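Local atomic coordinates of interferon gamma receptor 1 (Gallus gallus, PDB entry 4EQ3), a protein that probably binds the cytokine interferon gamma as the extracellular part of the receptor's alpha chain, built from two fibronectin type III-like domains. Residues T17-L28 and T98-I109. Residues are numbered along the deposited sequence; the frame is centred on the assembly and turned at random.
Sequences TSVKSKNFRTVL and TDEFVLQKHGKI
Phe101 packs against Val19, Ser21 and Thr26 of the beta hairpin 17-28, where the chain leaving strand 91-97 of the N-terminal fibronectin type III-like domain runs alongside the edge strand 17-22 of its three-stranded sheet on the way to the second domain. The first torsion (174°) sets CG of Phe101 opposite its backbone N, which lays the ring against Val19 and Ser21. From CB through CG the side chain reaches CD1, which meets Val19 CG1 at 3.7 Å; CE1 touches both that methyl and Ser21 CB, and CZ at the tip touches Ser21 CB at 3.8 Å, with Thr26 CG2 approaching from the opposite direction. The ring turns its edge to Ser21, whose OG shares a 2.9 Å hydrogen bond with Thr26 OG1. At the other end of the contact, by Thr17, the methyl CG2 of Thr98 presses on Leu28 CD1. At the type I' turn, Phe24 takes Leu103 CD2 at its ring edge and Ile109 CD1 beside CE2, while Phe132 and Phe196 pack edge-to-face with the same ring, tying the hairpin tip to the interdomain junction. After the short helix 103-106, one beta bridge pairs the backbones of Lys22 and Lys108: Lys108 N gives a nearly straight bond to Ser21 O (2.8 Å), and Asn23 N returns one to Lys108 O (2.9 Å). A water joins Ser21 OG to Phe24 N, accepting from the latter at 2.9 Å.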
# COMPACT_ATOMS: atom_id res chain seq x y z
N THR A 17 -3.86 -8.63 17.75
CA THR A 17 -2.89 -8.58 16.67
C THR A 17 -3.55 -8.07 15.41
O THR A 17 -4.70 -8.40 15.13
CB THR A 17 -2.24 -9.95 16.40
OG1 THR A 17 -3.22 -10.86 15.86
CG2 THR A 17 -1.65 -10.51 17.67
N SER A 18 -2.83 -7.24 14.67
CA SER A 18 -3.35 -6.71 13.42
C SER A 18 -2.22 -6.37 12.46
O SER A 18 -1.30 -5.60 12.80
CB SER A 18 -4.21 -5.48 13.68
OG SER A 18 -4.67 -4.94 12.45
N VAL A 19 -2.29 -6.92 11.26
CA VAL A 19 -1.33 -6.57 10.23
C VAL A 19 -2.01 -5.58 9.30
O VAL A 19 -3.06 -5.87 8.72
CB VAL A 19 -0.85 -7.79 9.41
CG1 VAL A 19 0.15 -7.34 8.35
CG2 VAL A 19 -0.22 -8.86 10.31
N LYS A 20 -1.44 -4.38 9.20
CA LYS A 20 -1.97 -3.34 8.33
C LYS A 20 -0.96 -3.06 7.22
O LYS A 20 0.17 -2.69 7.50
CB LYS A 20 -2.20 -2.06 9.13
CG LYS A 20 -3.13 -2.26 10.29
CD LYS A 20 -4.54 -2.57 9.83
CE LYS A 20 -5.19 -1.34 9.23
NZ LYS A 20 -6.67 -1.43 9.32
N SER A 21 -1.39 -3.22 5.98
CA SER A 21 -0.50 -3.04 4.84
C SER A 21 -1.12 -2.07 3.86
O SER A 21 -2.21 -2.30 3.36
CB SER A 21 -0.24 -4.37 4.15
OG SER A 21 0.59 -4.21 3.02
N LYS A 22 -0.46 -0.95 3.63
CA LYS A 22 -0.88 0.04 2.66
C LYS A 22 0.27 0.66 1.89
O LYS A 22 1.18 1.13 2.50
CB LYS A 22 -1.71 1.13 3.33
CG LYS A 22 -2.29 2.22 2.47
CD LYS A 22 -3.71 2.32 2.66
CE LYS A 22 -4.19 3.65 3.21
NZ LYS A 22 -5.37 3.52 4.08
N ASN A 23 0.17 0.64 0.56
CA ASN A 23 1.21 1.21 -0.29
C ASN A 23 2.55 0.54 -0.03
O ASN A 23 3.60 1.16 -0.14
CB ASN A 23 1.32 2.71 -0.06
CG ASN A 23 0.11 3.46 -0.56
OD1 ASN A 23 -0.18 4.58 -0.10
ND2 ASN A 23 -0.62 2.86 -1.48
N PHE A 24 2.49 -0.75 0.30
CA PHE A 24 3.68 -1.57 0.48
C PHE A 24 4.43 -1.27 1.77
O PHE A 24 5.52 -1.78 1.99
CB PHE A 24 4.60 -1.45 -0.73
CG PHE A 24 3.96 -1.94 -2.00
CD1 PHE A 24 3.86 -3.30 -2.26
CD2 PHE A 24 3.43 -1.05 -2.92
CE1 PHE A 24 3.27 -3.76 -3.43
CE2 PHE A 24 2.83 -1.50 -4.08
CZ PHE A 24 2.75 -2.86 -4.34
N ARG A 25 3.82 -0.44 2.62
CA ARG A 25 4.27 -0.32 4.00
C ARG A 25 3.43 -1.26 4.84
O ARG A 25 2.22 -1.07 4.99
CB ARG A 25 4.14 1.13 4.50
CG ARG A 25 4.70 1.37 5.91
CD ARG A 25 6.25 1.33 5.97
NE ARG A 25 6.88 2.50 5.35
CZ ARG A 25 8.15 2.85 5.53
NH1 ARG A 25 8.64 3.93 4.93
NH2 ARG A 25 8.94 2.14 6.33
N THR A 26 4.06 -2.29 5.39
CA THR A 26 3.34 -3.26 6.19
C THR A 26 3.76 -3.18 7.64
O THR A 26 4.94 -3.31 7.97
CB THR A 26 3.55 -4.69 5.68
OG1 THR A 26 3.19 -4.75 4.30
CG2 THR A 26 2.70 -5.66 6.48
N VAL A 27 2.78 -3.01 8.52
CA VAL A 27 3.08 -2.92 9.94
C VAL A 27 2.18 -3.81 10.78
O VAL A 27 0.97 -3.91 10.54
CB VAL A 27 3.00 -1.46 10.45
CG1 VAL A 27 3.63 -1.36 11.83
CG2 VAL A 27 3.71 -0.53 9.49
N LEU A 28 2.79 -4.47 11.75
CA LEU A 28 2.09 -5.36 12.66
C LEU A 28 1.84 -4.63 13.96
O LEU A 28 2.75 -4.01 14.51
CB LEU A 28 2.94 -6.61 12.94
CG LEU A 28 2.48 -7.51 14.08
CD1 LEU A 28 1.19 -8.25 13.73
CD2 LEU A 28 3.58 -8.50 14.45
N THR A 98 -0.71 -14.38 14.07
CA THR A 98 -1.65 -13.56 13.30
C THR A 98 -2.45 -14.42 12.32
O THR A 98 -2.12 -15.60 12.08
CB THR A 98 -0.92 -12.48 12.48
OG1 THR A 98 -0.04 -13.09 11.53
CG2 THR A 98 -0.12 -11.53 13.38
N ASP A 99 -3.50 -13.83 11.75
CA ASP A 99 -4.16 -14.41 10.59
C ASP A 99 -3.13 -14.58 9.48
O ASP A 99 -2.10 -13.91 9.46
CB ASP A 99 -5.27 -13.49 10.07
CG ASP A 99 -6.43 -13.34 11.05
OD1 ASP A 99 -6.62 -14.23 11.92
OD2 ASP A 99 -7.16 -12.33 10.94
N GLU A 100 -3.43 -15.49 8.55
CA GLU A 100 -2.63 -15.63 7.35
C GLU A 100 -2.57 -14.29 6.62
O GLU A 100 -3.57 -13.58 6.53
CB GLU A 100 -3.25 -16.67 6.42
CG GLU A 100 -2.61 -16.77 5.06
CD GLU A 100 -3.17 -17.93 4.24
OE1 GLU A 100 -4.14 -18.57 4.71
OE2 GLU A 100 -2.65 -18.21 3.14
N PHE A 101 -1.40 -13.95 6.09
CA PHE A 101 -1.25 -12.69 5.39
C PHE A 101 -0.72 -12.91 3.98
O PHE A 101 0.32 -13.55 3.79
CB PHE A 101 -0.35 -11.71 6.15
CG PHE A 101 -0.05 -10.44 5.38
CD1 PHE A 101 -0.91 -9.35 5.45
CD2 PHE A 101 1.08 -10.34 4.59
CE1 PHE A 101 -0.64 -8.17 4.75
CE2 PHE A 101 1.36 -9.17 3.89
CZ PHE A 101 0.50 -8.09 3.96
N VAL A 102 -1.45 -12.37 3.02
CA VAL A 102 -1.05 -12.39 1.62
C VAL A 102 -1.14 -10.98 1.06
O VAL A 102 -2.22 -10.39 1.02
CB VAL A 102 -1.97 -13.30 0.81
CG1 VAL A 102 -1.49 -13.37 -0.61
CG2 VAL A 102 -2.03 -14.68 1.44
N LEU A 103 -0.00 -10.43 0.64
CA LEU A 103 0.05 -9.03 0.21
C LEU A 103 -0.95 -8.71 -0.89
O LEU A 103 -1.62 -7.69 -0.84
CB LEU A 103 1.47 -8.65 -0.21
CG LEU A 103 1.68 -7.16 -0.56
CD1 LEU A 103 1.41 -6.27 0.65
CD2 LEU A 103 3.10 -6.94 -1.07
N GLN A 104 -1.06 -9.60 -1.88
CA GLN A 104 -1.98 -9.40 -3.00
C GLN A 104 -3.44 -9.33 -2.54
O GLN A 104 -4.26 -8.65 -3.15
CB GLN A 104 -1.83 -10.54 -4.02
CG GLN A 104 -2.84 -10.52 -5.16
CD GLN A 104 -4.11 -11.28 -4.83
OE1 GLN A 104 -4.07 -12.38 -4.29
NE2 GLN A 104 -5.26 -10.70 -5.16
N LYS A 105 -3.75 -10.04 -1.46
CA LYS A 105 -5.12 -10.10 -0.96
C LYS A 105 -5.36 -9.02 0.07
O LYS A 105 -6.39 -8.35 0.05
CB LYS A 105 -5.40 -11.46 -0.33
CG LYS A 105 -5.35 -12.63 -1.30
CD LYS A 105 -5.46 -13.96 -0.55
CE LYS A 105 -6.72 -14.03 0.32
NZ LYS A 105 -6.78 -15.32 1.09
N HIS A 106 -4.41 -8.86 0.97
CA HIS A 106 -4.63 -8.01 2.13
C HIS A 106 -4.02 -6.63 2.04
O HIS A 106 -4.41 -5.73 2.77
CB HIS A 106 -4.15 -8.73 3.39
CG HIS A 106 -4.75 -10.09 3.56
ND1 HIS A 106 -6.11 -10.31 3.58
CD2 HIS A 106 -4.17 -11.31 3.72
CE1 HIS A 106 -6.35 -11.60 3.74
NE2 HIS A 106 -5.19 -12.23 3.83
N GLY A 107 -3.05 -6.45 1.15
CA GLY A 107 -2.40 -5.17 1.02
C GLY A 107 -3.28 -4.15 0.32
O GLY A 107 -3.85 -4.44 -0.73
N LYS A 108 -3.40 -2.95 0.88
CA LYS A 108 -4.25 -1.93 0.26
C LYS A 108 -3.39 -0.99 -0.55
O LYS A 108 -2.25 -0.72 -0.19
CB LYS A 108 -5.03 -1.14 1.31
CG LYS A 108 -6.19 -1.88 1.96
CD LYS A 108 -7.15 -0.91 2.65
CE LYS A 108 -7.79 -1.54 3.87
NZ LYS A 108 -8.72 -0.60 4.58
N ILE A 109 -3.95 -0.47 -1.63
CA ILE A 109 -3.31 0.60 -2.38
C ILE A 109 -4.15 1.87 -2.26
O ILE A 109 -5.29 1.93 -2.75
CB ILE A 109 -3.10 0.21 -3.85
CG1 ILE A 109 -2.17 -1.00 -3.95
CG2 ILE A 109 -2.53 1.38 -4.66
CD1 ILE A 109 -0.77 -0.74 -3.45
O HOH W 1 -4.12 -11.27 13.02
O HOH W 2 -3.86 -4.51 5.21
O HOH W 3 0.29 -2.56 0.72